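Local coordinates for solute-binding periplasmic protein of iron/siderophore ABC transporter (Yersinia pestis, PDB 6B2Y) that probably binds chelated iron in the periplasm and hands it to an ABC transporter for uptake across the inner membrane, at residues 218-222 with 233-239. Numbering follows the deposited sequence.
Sequences VFIEL and TAGKGNM
I220 and L222 meet M239 through their methyl tips: CD1 of I220 lies 3.7 Å from SD of M239, and CD2 of L222 is 4.1 Å from SD of M239. The M239 side chain, bent at chi2 (-139°), crosses that of I220 at about a right angle. The other leucine branch packs on backbone, with L222 CD1 3.5 Å from C of T233 and 4.3 Å from CB of A234. CG2 of I220 approaches that alanine too, whose N is buried without a partner, and I243 of helix 239-245 borders the isoleucine, so the segments and the helix share one apolar core. OD1 of N238 lies near L222 CD1, while its ND2 hydrogen-bonds to R165 O.

Outward, the contact turns polar at T233. T233 OG1, anti to its own N (chi1 -170°), donates to I220 O over 2.6 Å, in the carbonyl plane at a C=O...donor angle of 154°. One water accepts from I220 N at 2.9 Å and donates to T233 OG1, so the hydroxyl serves the carbonyl directly and the amide through the water. CE1 of F219 lies 3.5 Å from T233 OG1, which sits oblique to the ring.

Strand 217-221 of the mixed sheet thus meets strand 232-234 of the two-stranded antiparallel sheet without backbone pairing. The chemistry implies a buried junction held mainly by apolar packing, its polar edge probably fixed by one hydroxyl and one water.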
# COMPACT_ATOMS: atom_id res chain seq x y z
N VAL A 218 -10.00 12.50 -12.35
CA VAL A 218 -8.70 11.95 -11.98
C VAL A 218 -8.52 10.61 -12.67
O VAL A 218 -9.42 9.77 -12.65
CB VAL A 218 -8.56 11.76 -10.46
CG1 VAL A 218 -7.15 11.18 -10.12
CG2 VAL A 218 -8.82 13.05 -9.70
N PHE A 219 -7.34 10.40 -13.25
CA PHE A 219 -6.94 9.08 -13.70
C PHE A 219 -5.66 8.68 -12.99
O PHE A 219 -4.69 9.45 -12.99
CB PHE A 219 -6.71 9.01 -15.21
CG PHE A 219 -6.30 7.65 -15.69
CD1 PHE A 219 -7.21 6.60 -15.68
CD2 PHE A 219 -5.00 7.39 -16.09
CE1 PHE A 219 -6.85 5.33 -16.09
CE2 PHE A 219 -4.63 6.11 -16.51
CZ PHE A 219 -5.56 5.09 -16.51
N ILE A 220 -5.66 7.50 -12.37
CA ILE A 220 -4.45 6.95 -11.75
C ILE A 220 -3.95 5.78 -12.59
O ILE A 220 -4.68 4.80 -12.81
CB ILE A 220 -4.67 6.54 -10.29
CG1 ILE A 220 -3.33 6.08 -9.68
CG2 ILE A 220 -5.71 5.45 -10.15
CD1 ILE A 220 -3.07 6.62 -8.31
N GLU A 221 -2.72 5.87 -13.07
CA GLU A 221 -2.09 4.78 -13.79
C GLU A 221 -1.20 4.03 -12.81
O GLU A 221 -0.14 4.51 -12.42
CB GLU A 221 -1.28 5.30 -14.98
CG GLU A 221 -0.85 4.18 -15.89
CD GLU A 221 0.08 4.64 -16.99
OE1 GLU A 221 0.62 3.76 -17.69
OE2 GLU A 221 0.26 5.86 -17.15
N LEU A 222 -1.67 2.86 -12.37
CA LEU A 222 -0.89 2.05 -11.43
C LEU A 222 0.30 1.38 -12.13
O LEU A 222 0.17 0.83 -13.22
CB LEU A 222 -1.78 1.00 -10.78
CG LEU A 222 -2.93 1.58 -9.96
CD1 LEU A 222 -3.92 0.47 -9.55
CD2 LEU A 222 -2.37 2.29 -8.73
N THR A 233 -5.19 0.40 -13.65
CA THR A 233 -5.79 1.46 -12.87
C THR A 233 -6.65 0.83 -11.78
O THR A 233 -6.71 -0.40 -11.65
CB THR A 233 -6.59 2.42 -13.76
OG1 THR A 233 -6.97 3.58 -13.01
CG2 THR A 233 -7.84 1.74 -14.33
N ALA A 234 -7.30 1.69 -11.00
CA ALA A 234 -8.22 1.29 -9.94
C ALA A 234 -9.63 1.76 -10.30
O ALA A 234 -9.82 2.89 -10.76
CB ALA A 234 -7.82 1.89 -8.59
N GLY A 235 -10.61 0.88 -10.08
CA GLY A 235 -12.00 1.23 -10.33
C GLY A 235 -12.80 1.41 -9.05
O GLY A 235 -12.63 2.41 -8.34
N LYS A 236 -13.67 0.46 -8.75
CA LYS A 236 -14.51 0.54 -7.55
C LYS A 236 -13.80 -0.08 -6.34
O LYS A 236 -14.17 -1.15 -5.83
CB LYS A 236 -15.85 -0.15 -7.78
CG LYS A 236 -16.59 0.33 -9.02
CD LYS A 236 -17.47 -0.81 -9.55
CE LYS A 236 -18.69 -0.28 -10.27
NZ LYS A 236 -18.29 0.29 -11.58
N GLY A 237 -12.76 0.62 -5.88
CA GLY A 237 -11.96 0.17 -4.77
C GLY A 237 -10.51 0.51 -5.00
O GLY A 237 -10.19 1.36 -5.83
N ASN A 238 -9.64 -0.16 -4.25
CA ASN A 238 -8.21 0.14 -4.21
C ASN A 238 -7.96 1.65 -4.19
O ASN A 238 -8.63 2.37 -3.45
CB ASN A 238 -7.51 -0.54 -5.37
CG ASN A 238 -6.00 -0.63 -5.17
OD1 ASN A 238 -5.25 0.09 -5.81
ND2 ASN A 238 -5.55 -1.49 -4.25
N MET A 239 -7.01 2.15 -5.01
CA MET A 239 -6.68 3.56 -4.93
C MET A 239 -7.82 4.45 -5.38
O MET A 239 -7.83 5.64 -5.05
CB MET A 239 -5.41 3.85 -5.75
CG MET A 239 -4.16 3.23 -5.15
SD MET A 239 -2.81 4.40 -5.30
CE MET A 239 -1.33 3.45 -4.94
O HOH W 1 -8.22 6.21 -12.70